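Local coordinates for hydrogenase expression/formation protein HypE (Desulfovibrio vulgaris subsp. vulgaris, PDB 2Z1U), which binds ATP and magnesium ions and probably acts in the maturation of hydrogenases, as a HypE protein of the AIR synthase-related superfamily, at residues 8-13 with 98-103; 25-30 with 105-110; 29-34 with 112-117; 68-73 with 141-146. All blocks are in the same frame, centred on the assembly; numbering follows the deposited sequence.

In the fold
From the N terminus, residues 8-13 are met again by the end of strand 87-99 in contact 1, closing the first long loop. Helix 17-31 then docks on helix 104-121 twice, at 25-30 with 105-110 and again about 8 Å on, centre to centre, at 29-34 with 112-117; contacts 2 and 3 share Arg29 and His30. The last loop is closed by contact 4, which brings the start of helix 70-83 to strand 141-151. Contact 1 crosses all the others, and contacts 2 and 3 each cross contact 4. Leu107 links contact 1 to contact 2, while Val110 and Met114 carry contacts 2 and 3 into contact 4, joining the three helices to the four-stranded sheet.

Contact 1: residues 8-13 with 98-103; sequences LLLDYG and LEEGLD
Leu10 lays its CG over one face of the Glu100 carboxylate, 3.5 Å from Glu100 CD and nearly straight above it. Glu100 OE1 is bonded to a water that also accepts from Leu10 N, and Glu100 OE2 accepts from the backbone of Arg135, so both oxygens have partners although an apolar leucine CG covers one face of the carboxylate. The contact sits at a type II beta turn, Glu99 to Leu102, which ends strand 87-99 and leads into helix 104-121, the helix of a beta-alpha-beta crossover that returns in the parallel strand 124-133. Gly101 holds the third place of the turn with a positive phi, where a beta carbon would be jammed against the preceding carbonyl. Leu8 grips this turn with both backbone polar groups: Gly101 N donates to Leu8 O over 2.8 Å, nearly straight at 168°, and Leu8 N donates to Leu102 O over 3.0 Å with a more bent 144°. Glu100 CA adds a CA-H...O contact to the same Leu8 O. A branched aliphatic side chain suits Leu8: CG stands anti to the backbone N (chi1 -174°), and Val132 of strand 124-133 and Met104 of helix 104-121 also touch the side chain. Crossing Leu98 at about a right angle, Leu8 sets its CD2 3.6 Å from Leu98 CB and 3.5 Å from Glu99 O.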
loop_
_atom_site.group_PDB
_atom_site.type_symbol
_atom_site.label_atom_id
_atom_site.label_comp_id
_atom_site.label_asym_id
_atom_site.label_seq_id
_atom_site.Cartn_x
_atom_site.Cartn_y
_atom_site.Cartn_z
ATOM N N LEU A 8 11.217 -5.173 19.579
ATOM C CA LEU A 8 10.019 -5.482 18.781
ATOM C C LEU A 8 9.781 -6.997 18.708
ATOM O O LEU A 8 10.325 -7.697 17.844
ATOM C CB LEU A 8 10.047 -4.842 17.385
ATOM C CG LEU A 8 8.747 -5.021 16.586
ATOM C CD1 LEU A 8 7.686 -3.954 16.890
ATOM C CD2 LEU A 8 9.040 -5.059 15.108
ATOM N N LEU A 9 8.969 -7.493 19.634
ATOM C CA LEU A 9 8.682 -8.919 19.722
ATOM C C LEU A 9 7.747 -9.329 18.601
ATOM O O LEU A 9 6.981 -8.503 18.093
ATOM C CB LEU A 9 8.046 -9.274 21.072
ATOM C CG LEU A 9 8.804 -9.139 22.408
ATOM C CD1 LEU A 9 10.299 -9.410 22.259
ATOM C CD2 LEU A 9 8.581 -7.768 23.017
ATOM N N LEU A 10 7.814 -10.602 18.218
ATOM C CA LEU A 10 6.839 -11.180 17.294
ATOM C C LEU A 10 5.407 -10.872 17.716
ATOM O O LEU A 10 4.559 -10.630 16.870
ATOM C CB LEU A 10 7.034 -12.689 17.153
ATOM C CG LEU A 10 7.904 -13.185 15.994
ATOM C CD1 LEU A 10 7.834 -14.708 15.913
ATOM C CD2 LEU A 10 7.497 -12.549 14.644
ATOM N N ASP A 11 5.159 -10.865 19.030
ATOM C CA ASP A 11 3.842 -10.554 19.614
ATOM C C ASP A 11 3.138 -9.350 18.998
ATOM O O ASP A 11 1.907 -9.322 18.937
ATOM C CB ASP A 11 3.964 -10.285 21.120
ATOM C CG ASP A 11 4.789 -11.332 21.848
ATOM O OD1 ASP A 11 4.388 -11.695 22.973
ATOM O OD2 ASP A 11 5.841 -11.772 21.320
ATOM N N TYR A 12 3.914 -8.352 18.569
ATOM C CA TYR A 12 3.360 -7.122 17.998
ATOM C C TYR A 12 2.755 -7.324 16.613
ATOM O O TYR A 12 2.072 -6.431 16.103
ATOM C CB TYR A 12 4.403 -5.997 17.976
ATOM C CG TYR A 12 4.694 -5.414 19.349
ATOM C CD1 TYR A 12 5.972 -5.489 19.904
ATOM C CD2 TYR A 12 3.688 -4.789 20.093
ATOM C CE1 TYR A 12 6.250 -4.958 21.170
ATOM C CE2 TYR A 12 3.958 -4.257 21.372
ATOM C CZ TYR A 12 5.236 -4.342 21.889
ATOM O OH TYR A 12 5.497 -3.822 23.143
ATOM N N GLY A 13 2.994 -8.492 16.015
ATOM C CA GLY A 13 2.419 -8.829 14.710
ATOM C C GLY A 13 1.356 -9.917 14.720
ATOM O O GLY A 13 0.869 -10.330 13.654
ATOM N N LEU A 98 7.789 -5.307 9.445
ATOM C CA LEU A 98 8.836 -5.135 10.447
ATOM C C LEU A 98 9.487 -6.446 10.835
ATOM O O LEU A 98 8.826 -7.490 10.901
ATOM C CB LEU A 98 8.263 -4.454 11.690
ATOM C CG LEU A 98 7.646 -3.059 11.503
ATOM C CD1 LEU A 98 6.745 -2.691 12.691
ATOM C CD2 LEU A 98 8.735 -2.020 11.297
ATOM N N GLU A 99 10.792 -6.380 11.086
ATOM C CA GLU A 99 11.560 -7.536 11.532
ATOM C C GLU A 99 11.498 -7.672 13.056
ATOM O O GLU A 99 11.774 -6.710 13.787
ATOM C CB GLU A 99 13.018 -7.415 11.067
ATOM C CG GLU A 99 13.862 -8.637 11.409
ATOM C CD GLU A 99 15.289 -8.554 10.923
ATOM O OE1 GLU A 99 15.891 -9.634 10.718
ATOM O OE2 GLU A 99 15.818 -7.434 10.758
ATOM N N GLU A 100 11.126 -8.867 13.520
ATOM C CA GLU A 100 11.275 -9.261 14.930
ATOM C C GLU A 100 12.668 -8.894 15.425
ATOM O O GLU A 100 13.648 -9.091 14.710
ATOM C CB GLU A 100 11.043 -10.774 15.078
ATOM C CG GLU A 100 11.207 -11.335 16.483
ATOM C CD GLU A 100 11.400 -12.855 16.513
ATOM O OE1 GLU A 100 11.183 -13.455 17.585
ATOM O OE2 GLU A 100 11.773 -13.451 15.478
ATOM N N GLY A 101 12.743 -8.355 16.643
ATOM C CA GLY A 101 14.007 -7.952 17.248
ATOM C C GLY A 101 14.379 -6.496 17.026
ATOM O O GLY A 101 15.251 -5.968 17.706
ATOM N N LEU A 102 13.720 -5.847 16.066
ATOM C CA LEU A 102 13.992 -4.450 15.731
ATOM C C LEU A 102 13.967 -3.548 16.967
ATOM O O LEU A 102 13.040 -3.615 17.776
ATOM C CB LEU A 102 12.977 -3.953 14.691
ATOM C CG LEU A 102 13.267 -2.844 13.663
ATOM C CD1 LEU A 102 12.305 -1.658 13.807
ATOM C CD2 LEU A 102 14.714 -2.380 13.614
ATOM N N ASP A 103 15.014 -2.736 17.102
ATOM C CA ASP A 103 15.094 -1.646 18.081
ATOM C C ASP A 103 13.828 -0.783 17.952
ATOM O O ASP A 103 13.538 -0.243 16.885
ATOM C CB ASP A 103 16.375 -0.830 17.812
ATOM C CG ASP A 103 16.618 0.286 18.827
ATOM O OD1 ASP A 103 15.904 0.389 19.841
ATOM O OD2 ASP A 103 17.571 1.074 18.611
HETATM O O HOH W 1 9.703 -12.259 19.407
#

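Contact 2: residues 25-30 with 105-110. With ATP (adenosine-5'-triphosphate), chain D.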
loop_
_atom_site.group_PDB
_atom_site.type_symbol
_atom_site.label_atom_id
_atom_site.label_comp_id
_atom_site.label_asym_id
_atom_site.label_seq_id
_atom_site.Cartn_x
_atom_site.Cartn_y
_atom_site.Cartn_z
ATOM N N ASP A 25 -0.870 3.383 20.879
ATOM C CA ASP A 25 0.096 4.166 21.654
ATOM C C ASP A 25 1.207 4.776 20.810
ATOM O O ASP A 25 1.824 5.750 21.222
ATOM C CB ASP A 25 0.696 3.335 22.790
ATOM C CG ASP A 25 -0.344 2.883 23.812
ATOM O OD1 ASP A 25 -1.535 3.272 23.721
ATOM O OD2 ASP A 25 0.040 2.120 24.716
ATOM N N LEU A 26 1.477 4.201 19.639
ATOM C CA LEU A 26 2.528 4.744 18.787
ATOM C C LEU A 26 1.983 5.403 17.531
ATOM O O LEU A 26 2.134 6.613 17.354
ATOM C CB LEU A 26 3.568 3.678 18.417
ATOM C CG LEU A 26 4.724 4.158 17.518
ATOM C CD1 LEU A 26 5.577 5.227 18.207
ATOM C CD2 LEU A 26 5.580 2.991 17.074
ATOM N N PHE A 27 1.354 4.604 16.669
ATOM C CA PHE A 27 0.932 5.080 15.346
ATOM C C PHE A 27 -0.136 6.168 15.437
ATOM O O PHE A 27 0.054 7.256 14.894
ATOM C CB PHE A 27 0.474 3.919 14.448
ATOM C CG PHE A 27 1.567 2.934 14.125
ATOM C CD1 PHE A 27 2.691 3.326 13.386
ATOM C CD2 PHE A 27 1.465 1.604 14.531
ATOM C CE1 PHE A 27 3.707 2.413 13.085
ATOM C CE2 PHE A 27 2.481 0.683 14.233
ATOM C CZ PHE A 27 3.601 1.089 13.513
ATOM N N LEU A 28 -1.237 5.884 16.141
ATOM C CA LEU A 28 -2.314 6.863 16.341
ATOM C C LEU A 28 -1.838 8.118 17.054
ATOM O O LEU A 28 -2.299 9.220 16.754
ATOM C CB LEU A 28 -3.475 6.258 17.142
ATOM C CG LEU A 28 -4.622 5.723 16.296
ATOM C CD1 LEU A 28 -4.144 4.634 15.316
ATOM C CD2 LEU A 28 -5.743 5.226 17.204
ATOM N N ARG A 29 -0.916 7.948 17.995
ATOM C CA ARG A 29 -0.402 9.082 18.752
ATOM C C ARG A 29 0.271 10.076 17.812
ATOM O O ARG A 29 -0.013 11.275 17.852
ATOM C CB ARG A 29 0.564 8.616 19.837
ATOM C CG ARG A 29 0.841 9.667 20.903
ATOM C CD ARG A 29 1.732 9.114 22.007
ATOM N NE ARG A 29 3.132 9.451 21.744
ATOM C CZ ARG A 29 4.086 8.587 21.397
ATOM N NH1 ARG A 29 3.826 7.289 21.281
ATOM N NH2 ARG A 29 5.320 9.026 21.188
ATOM N N HIS A 30 1.149 9.570 16.950
ATOM C CA HIS A 30 1.882 10.423 16.009
ATOM C C HIS A 30 1.080 10.903 14.796
ATOM O O HIS A 30 1.319 12.010 14.290
ATOM C CB HIS A 30 3.164 9.725 15.544
ATOM C CG HIS A 30 4.249 9.710 16.575
ATOM N ND1 HIS A 30 5.185 10.716 16.678
ATOM C CD2 HIS A 30 4.544 8.821 17.553
ATOM C CE1 HIS A 30 6.010 10.446 17.675
ATOM N NE2 HIS A 30 5.643 9.302 18.222
ATOM N N ASP A 105 13.093 2.099 19.292
ATOM C CA ASP A 105 13.339 3.525 19.087
ATOM C C ASP A 105 13.556 3.869 17.616
ATOM O O ASP A 105 13.261 4.985 17.197
ATOM C CB ASP A 105 14.497 4.048 19.935
ATOM C CG ASP A 105 14.547 5.576 19.965
ATOM O OD1 ASP A 105 15.603 6.148 19.612
ATOM O OD2 ASP A 105 13.516 6.203 20.323
ATOM N N ILE A 106 14.081 2.916 16.844
ATOM C CA ILE A 106 14.160 3.059 15.386
ATOM C C ILE A 106 12.746 3.262 14.828
ATOM O O ILE A 106 12.492 4.216 14.100
ATOM C CB ILE A 106 14.867 1.850 14.710
ATOM C CG1 ILE A 106 16.354 1.829 15.089
ATOM C CG2 ILE A 106 14.673 1.885 13.182
ATOM C CD1 ILE A 106 17.156 0.698 14.459
ATOM N N LEU A 107 11.827 2.381 15.217
ATOM C CA LEU A 107 10.431 2.467 14.793
ATOM C C LEU A 107 9.778 3.801 15.176
ATOM O O LEU A 107 9.149 4.440 14.334
ATOM C CB LEU A 107 9.623 1.289 15.349
ATOM C CG LEU A 107 8.133 1.227 15.001
ATOM C CD1 LEU A 107 7.887 1.097 13.497
ATOM C CD2 LEU A 107 7.479 0.074 15.756
ATOM N N GLU A 108 9.939 4.217 16.432
ATOM C CA GLU A 108 9.375 5.485 16.907
ATOM C C GLU A 108 9.939 6.721 16.184
ATOM O O GLU A 108 9.190 7.645 15.869
ATOM C CB GLU A 108 9.530 5.636 18.434
ATOM C CG GLU A 108 9.019 6.980 18.961
ATOM C CD GLU A 108 8.622 6.961 20.424
ATOM O OE1 GLU A 108 9.490 6.705 21.295
ATOM O OE2 GLU A 108 7.438 7.237 20.699
ATOM N N ARG A 109 11.248 6.741 15.939
ATOM C CA ARG A 109 11.864 7.812 15.156
ATOM C C ARG A 109 11.291 7.881 13.736
ATOM O O ARG A 109 11.029 8.967 13.216
ATOM C CB ARG A 109 13.375 7.627 15.082
ATOM C CG ARG A 109 14.115 7.999 16.364
ATOM C CD ARG A 109 15.615 8.109 16.087
ATOM N NE ARG A 109 16.264 6.797 16.045
ATOM C CZ ARG A 109 17.411 6.532 15.419
ATOM N NH1 ARG A 109 18.067 7.484 14.751
ATOM N NH2 ARG A 109 17.902 5.299 15.457
ATOM N N VAL A 110 11.086 6.717 13.124
ATOM C CA VAL A 110 10.541 6.640 11.761
ATOM C C VAL A 110 9.082 7.100 11.741
ATOM O O VAL A 110 8.678 7.884 10.871
ATOM C CB VAL A 110 10.654 5.219 11.190
ATOM C CG1 VAL A 110 9.849 5.096 9.883
ATOM C CG2 VAL A 110 12.118 4.854 10.959
HETATM P PG ATP D . -5.373 -8.009 9.599
HETATM O O1G ATP D . -4.196 -7.109 9.178
HETATM O O2G ATP D . -5.030 -8.858 10.784
HETATM O O3G ATP D . -6.014 -8.782 8.456
HETATM P PB ATP D . -7.223 -5.760 9.663
HETATM O O1B ATP D . -6.368 -5.329 8.453
HETATM O O2B ATP D . -8.710 -5.811 9.490
HETATM O O3B ATP D . -6.579 -7.124 10.203
HETATM P PA ATP D . -5.503 -4.368 11.457
HETATM O O1A ATP D . -5.338 -5.258 12.686
HETATM O O2A ATP D . -4.375 -4.519 10.475
HETATM O O3A ATP D . -6.980 -4.660 10.811
HETATM O "O5'" ATP D . -5.736 -2.864 11.848
HETATM C "C5'" ATP D . -6.516 -2.480 12.988
HETATM C "C4'" ATP D . -6.653 -0.973 12.940
HETATM O "O4'" ATP D . -5.342 -0.428 13.191
HETATM C "C3'" ATP D . -7.084 -0.463 11.575
HETATM O "O3'" ATP D . -7.973 0.653 11.774
HETATM C "C2'" ATP D . -5.795 0.034 10.915
HETATM O "O2'" ATP D . -6.074 1.145 10.061
HETATM C "C1'" ATP D . -4.931 0.449 12.122
HETATM N N9 ATP D . -3.473 0.249 11.906
HETATM C C8 ATP D . -2.794 -0.907 11.923
HETATM N N7 ATP D . -1.476 -0.686 11.705
HETATM C C5 ATP D . -1.345 0.639 11.509
HETATM C C6 ATP D . -0.222 1.561 11.215
HETATM N N6 ATP D . 1.023 1.063 11.055
HETATM N N1 ATP D . -0.498 2.856 11.107
HETATM C C2 ATP D . -1.730 3.384 11.246
HETATM N N3 ATP D . -2.792 2.591 11.528
HETATM C C4 ATP D . -2.639 1.249 11.663
#
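Arg29 meets Glu108 with the guanidinium and carboxylate planes 89° apart, not side by side: a single straight hydrogen bond of 2.8 Å runs from Arg29 NH2 to Glu108 OE2, in the guanidinium plane and nearly along the C-O axis. This salt bridge spans the outer rim of two helices that run almost parallel, 16° apart with axes 10.5 Å from each other. His30 turns its edge to the same carboxylate, yet His30 NE2 stays 3.7 Å from Glu108 OE2 and is buried with no polar partner in the model. Beneath the charges, Leu26 CD2 packs on Leu107 CD2 at 3.7 Å, branched chains filling the groove between the helices. Deeper still, Phe27 CZ comes within 4.3 Å of Leu107 CD1, while one face of its ring carries the ATP amino nitrogen N6, 3.3 Å above the ring centre. Thr130 and Gly128, with Thr222 and Arg223 of the second subunit, hydrogen-bond the same nucleotide, and the aromatic ring forms a wall of the ATP site of this AIR synthase-like domain.

Contact 3: residues 29-34 with 112-117; sequences RHFDNP and ASMGKA
Phe31 turns the edge of its ring to the backbone of helix 104-121, with Phe31 CE1 3.8 Å from Gly115 N, and meets the neighbouring Met114 obliquely, Phe31 CE1 lying 3.8 Å from Met114 CB. Its CG is anti to the carbonyl carbon (chi1 -57°), which starts the ring off from the helix on the backbone N side. His30 is oriented differently. One face of the imidazole lies under Ala112 N, offset toward the ring rim, and His30 CE1 touches Ala112 CB at 3.6 Å; the small methyl group lets the flat ring lie close to the helix. A water in the ring plane is 2.7 Å from His30 ND1 and donates a weak hydrogen bond to Ala112 O. Here helix 17-31 ends against helix 104-121, which lies on the four-stranded sheet of the PurM-like N-terminal domain. The two backbones come nearest at Gly115, whose CA is 5.1 Å from Phe31 CA and 3.8 Å from His30 O; a beta carbon would fall only 2.8 Å from that oxygen, so glycine is the residue that fits. Met114 reaches on to Cys94 and Phe96 of the sheet, and Phe31 touches ATP. Beyond the helix end, Asp32 takes a positive phi and Asn33 caps the next helix, while Asn33 ND2 donates to Phe31 O over 3.0 Å from above the carbonyl plane.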
loop_
_atom_site.group_PDB
_atom_site.type_symbol
_atom_site.label_atom_id
_atom_site.label_comp_id
_atom_site.label_asym_id
_atom_site.label_seq_id
_atom_site.Cartn_x
_atom_site.Cartn_y
_atom_site.Cartn_z
ATOM N N ARG A 29 -0.916 7.948 17.995
ATOM C CA ARG A 29 -0.402 9.082 18.752
ATOM C C ARG A 29 0.271 10.076 17.812
ATOM O O ARG A 29 -0.013 11.275 17.852
ATOM C CB ARG A 29 0.564 8.616 19.837
ATOM C CG ARG A 29 0.841 9.667 20.903
ATOM C CD ARG A 29 1.732 9.114 22.007
ATOM N NE ARG A 29 3.132 9.451 21.744
ATOM C CZ ARG A 29 4.086 8.587 21.397
ATOM N NH1 ARG A 29 3.826 7.289 21.281
ATOM N NH2 ARG A 29 5.320 9.026 21.188
ATOM N N HIS A 30 1.149 9.570 16.950
ATOM C CA HIS A 30 1.882 10.423 16.009
ATOM C C HIS A 30 1.080 10.903 14.796
ATOM O O HIS A 30 1.319 12.010 14.290
ATOM C CB HIS A 30 3.164 9.725 15.544
ATOM C CG HIS A 30 4.249 9.710 16.575
ATOM N ND1 HIS A 30 5.185 10.716 16.678
ATOM C CD2 HIS A 30 4.544 8.821 17.553
ATOM C CE1 HIS A 30 6.010 10.446 17.675
ATOM N NE2 HIS A 30 5.643 9.302 18.222
ATOM N N PHE A 31 0.145 10.074 14.327
ATOM C CA PHE A 31 -0.639 10.388 13.120
ATOM C C PHE A 31 -1.923 11.167 13.445
ATOM O O PHE A 31 -2.542 11.756 12.546
ATOM C CB PHE A 31 -0.950 9.112 12.324
ATOM C CG PHE A 31 0.284 8.318 11.912
ATOM C CD1 PHE A 31 1.546 8.919 11.848
ATOM C CD2 PHE A 31 0.173 6.970 11.580
ATOM C CE1 PHE A 31 2.672 8.181 11.473
ATOM C CE2 PHE A 31 1.297 6.233 11.193
ATOM C CZ PHE A 31 2.543 6.846 11.135
ATOM N N ASP A 32 -2.280 11.145 14.732
ATOM C CA ASP A 32 -3.372 11.915 15.382
ATOM C C ASP A 32 -4.388 12.589 14.463
ATOM O O ASP A 32 -4.186 13.732 14.040
ATOM C CB ASP A 32 -2.774 12.958 16.342
ATOM C CG ASP A 32 -3.641 13.208 17.559
ATOM O OD1 ASP A 32 -4.856 12.882 17.546
ATOM O OD2 ASP A 32 -3.092 13.732 18.557
ATOM N N ASN A 33 -5.471 11.864 14.164
ATOM C CA ASN A 33 -6.618 12.413 13.443
ATOM C C ASN A 33 -7.843 11.520 13.648
ATOM O O ASN A 33 -7.689 10.322 13.900
ATOM C CB ASN A 33 -6.290 12.639 11.952
ATOM C CG ASN A 33 -6.148 11.342 11.167
ATOM O OD1 ASN A 33 -7.135 10.798 10.679
ATOM N ND2 ASN A 33 -4.918 10.856 11.029
ATOM N N PRO A 34 -9.060 12.093 13.556
ATOM C CA PRO A 34 -10.257 11.326 13.926
ATOM C C PRO A 34 -10.707 10.324 12.870
ATOM O O PRO A 34 -11.550 9.471 13.162
ATOM C CB PRO A 34 -11.325 12.404 14.141
ATOM C CG PRO A 34 -10.903 13.531 13.284
ATOM C CD PRO A 34 -9.395 13.465 13.122
ATOM N N ALA A 112 7.638 9.045 14.040
ATOM C CA ALA A 112 7.721 10.499 14.284
ATOM C C ALA A 112 8.002 11.302 12.997
ATOM O O ALA A 112 7.357 12.325 12.746
ATOM C CB ALA A 112 8.779 10.807 15.353
ATOM N N SER A 113 8.965 10.842 12.199
ATOM C CA SER A 113 9.235 11.433 10.896
ATOM C C SER A 113 8.021 11.452 9.971
ATOM O O SER A 113 7.772 12.458 9.314
ATOM C CB SER A 113 10.380 10.699 10.189
ATOM O OG SER A 113 11.630 11.083 10.726
ATOM N N MET A 114 7.287 10.342 9.898
ATOM C CA MET A 114 6.075 10.281 9.075
ATOM C C MET A 114 5.007 11.270 9.505
ATOM O O MET A 114 4.450 11.971 8.659
ATOM C CB MET A 114 5.502 8.856 9.000
ATOM C CG MET A 114 6.450 7.886 8.346
ATOM S SD MET A 114 5.881 6.192 8.247
ATOM C CE MET A 114 4.540 6.293 7.066
ATOM N N GLY A 115 4.737 11.322 10.819
ATOM C CA GLY A 115 3.779 12.256 11.401
ATOM C C GLY A 115 4.103 13.684 11.023
ATOM O O GLY A 115 3.251 14.402 10.516
ATOM N N LYS A 116 5.350 14.078 11.262
ATOM C CA LYS A 116 5.858 15.408 10.931
ATOM C C LYS A 116 5.751 15.744 9.433
ATOM O O LYS A 116 5.344 16.854 9.052
ATOM C CB LYS A 116 7.319 15.521 11.378
ATOM C CG LYS A 116 7.842 16.957 11.481
ATOM C CD LYS A 116 9.348 17.007 11.228
ATOM C CE LYS A 116 9.898 18.427 11.301
ATOM N NZ LYS A 116 11.267 18.458 10.736
ATOM N N ALA A 117 6.139 14.791 8.585
ATOM C CA ALA A 117 6.095 14.991 7.146
ATOM C C ALA A 117 4.654 15.160 6.642
ATOM O O ALA A 117 4.367 16.024 5.805
ATOM C CB ALA A 117 6.808 13.824 6.409
HETATM O O HOH W 2 4.866 12.795 14.907
#

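Contact 4: residues 68-73 with 141-146; sequences GDIGTL and MFINTT
Ile70 points its CB toward strand 141-151 and divides there into two branches that share Met141 and Ile143 as neighbours. The short branch, CG2, lies between the backbone N and the carbonyl carbon, the crowded position, and meets two methyl groups at once: Ile70 CG2 is 3.8 Å from Met141 CE and 3.9 Å from Ile143 CD1. On the longer branch, Ile70 CG1 passes 4.0 Å from Ile143 CD1. Being extended (chi2 172°), the chain then carries its tip over the strand backbone, and Ile70 CD1 ends 3.6 Å from Met141 O. A beta-branched residue suits the site because it spreads over Met141 and Ile143 together, two strand residues that face the same way. This is helix-on-sheet packing in the AIR synthase-like domain: the first turn of helix 70-83 sits on the sheet beside Val110 of helix 104-121, while Phe142 and Thr146 touch the second subunit. The flexible, unbranched Met141 runs out straight to bring its methyl group under Ile70. Asp69 fixes the start of the helix as its N-cap. Asp69 OD1 accepts from Thr72 N over 2.9 Å, at 159°, and more weakly from Gly71 N. Close beside that oxygen there is little space for a beta carbon at Gly71, and Asp69 OD2 is hydrogen-bonded to Ser113 OG of helix 104-121.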
loop_
_atom_site.group_PDB
_atom_site.type_symbol
_atom_site.label_atom_id
_atom_site.label_comp_id
_atom_site.label_asym_id
_atom_site.label_seq_id
_atom_site.Cartn_x
_atom_site.Cartn_y
_atom_site.Cartn_z
ATOM N N GLY A 68 17.158 12.904 5.705
ATOM C CA GLY A 68 15.917 12.157 5.775
ATOM C C GLY A 68 16.005 10.794 6.413
ATOM O O GLY A 68 16.997 10.454 7.069
ATOM N N ASP A 69 14.945 10.020 6.214
ATOM C CA ASP A 69 14.900 8.629 6.616
ATOM C C ASP A 69 13.802 7.917 5.829
ATOM O O ASP A 69 13.121 8.544 5.007
ATOM C CB ASP A 69 14.746 8.479 8.148
ATOM C CG ASP A 69 13.496 9.170 8.711
ATOM O OD1 ASP A 69 12.381 8.981 8.159
ATOM O OD2 ASP A 69 13.632 9.875 9.735
ATOM N N ILE A 70 13.635 6.613 6.062
ATOM C CA ILE A 70 12.581 5.829 5.370
ATOM C C ILE A 70 11.153 6.379 5.593
ATOM O O ILE A 70 10.302 6.281 4.711
ATOM C CB ILE A 70 12.674 4.318 5.710
ATOM C CG1 ILE A 70 11.858 3.470 4.721
ATOM C CG2 ILE A 70 12.276 4.051 7.172
ATOM C CD1 ILE A 70 12.067 1.987 4.882
ATOM N N GLY A 71 10.909 6.975 6.758
ATOM C CA GLY A 71 9.621 7.595 7.050
ATOM C C GLY A 71 9.383 8.872 6.271
ATOM O O GLY A 71 8.303 9.126 5.759
ATOM N N THR A 72 10.410 9.682 6.192
ATOM C CA THR A 72 10.378 10.886 5.414
ATOM C C THR A 72 10.150 10.519 3.914
ATOM O O THR A 72 9.296 11.111 3.234
ATOM C CB THR A 72 11.702 11.625 5.717
ATOM O OG1 THR A 72 11.468 12.912 6.306
ATOM C CG2 THR A 72 12.637 11.647 4.589
ATOM N N LEU A 73 10.889 9.522 3.423
ATOM C CA LEU A 73 10.702 9.014 2.049
ATOM C C LEU A 73 9.283 8.473 1.816
ATOM O O LEU A 73 8.637 8.785 0.796
ATOM C CB LEU A 73 11.737 7.916 1.749
ATOM C CG LEU A 73 12.961 8.185 0.862
ATOM C CD1 LEU A 73 13.486 9.622 0.916
ATOM C CD2 LEU A 73 14.088 7.126 1.051
ATOM N N MET A 141 13.001 -3.262 8.173
ATOM C CA MET A 141 11.769 -2.504 7.947
ATOM C C MET A 141 11.560 -2.057 6.515
ATOM O O MET A 141 12.440 -1.415 5.917
ATOM C CB MET A 141 11.794 -1.268 8.846
ATOM C CG MET A 141 10.672 -0.280 8.657
ATOM S SD MET A 141 11.058 1.104 9.733
ATOM C CE MET A 141 9.759 2.183 9.282
ATOM N N PHE A 142 10.370 -2.368 5.993
ATOM C CA PHE A 142 9.884 -1.789 4.751
ATOM C C PHE A 142 8.577 -1.070 5.046
ATOM O O PHE A 142 7.851 -1.439 5.974
ATOM C CB PHE A 142 9.641 -2.864 3.678
ATOM C CG PHE A 142 10.832 -3.763 3.421
ATOM C CD1 PHE A 142 10.664 -5.139 3.330
ATOM C CD2 PHE A 142 12.115 -3.237 3.287
ATOM C CE1 PHE A 142 11.747 -5.973 3.101
ATOM C CE2 PHE A 142 13.209 -4.064 3.056
ATOM C CZ PHE A 142 13.021 -5.430 2.963
ATOM N N ILE A 143 8.268 -0.047 4.254
ATOM C CA ILE A 143 7.003 0.662 4.412
ATOM C C ILE A 143 6.389 0.819 3.035
ATOM O O ILE A 143 7.076 1.231 2.086
ATOM C CB ILE A 143 7.198 2.084 5.033
ATOM C CG1 ILE A 143 8.079 2.040 6.283
ATOM C CG2 ILE A 143 5.842 2.747 5.340
ATOM C CD1 ILE A 143 8.425 3.451 6.864
ATOM N N ASN A 144 5.107 0.482 2.921
ATOM C CA ASN A 144 4.342 0.896 1.770
ATOM C C ASN A 144 3.438 2.062 2.153
ATOM O O ASN A 144 2.832 2.075 3.243
ATOM C CB ASN A 144 3.492 -0.257 1.229
ATOM C CG ASN A 144 2.642 0.169 0.035
ATOM O OD1 ASN A 144 1.599 0.782 0.216
ATOM N ND2 ASN A 144 3.091 -0.158 -1.182
ATOM N N THR A 145 3.342 3.056 1.270
ATOM C CA THR A 145 2.319 4.079 1.442
ATOM C C THR A 145 1.505 4.232 0.168
ATOM O O THR A 145 2.037 4.104 -0.928
ATOM C CB THR A 145 2.879 5.455 1.886
ATOM O OG1 THR A 145 3.882 5.905 0.983
ATOM C CG2 THR A 145 3.445 5.404 3.337
ATOM N N THR A 146 0.209 4.495 0.332
ATOM C CA THR A 146 -0.658 4.752 -0.813
ATOM C C THR A 146 -1.292 6.121 -0.574
ATOM O O THR A 146 -1.712 6.440 0.545
ATOM C CB THR A 146 -1.721 3.638 -0.945
ATOM O OG1 THR A 146 -1.044 2.381 -1.062
ATOM C CG2 THR A 146 -2.631 3.831 -2.154
#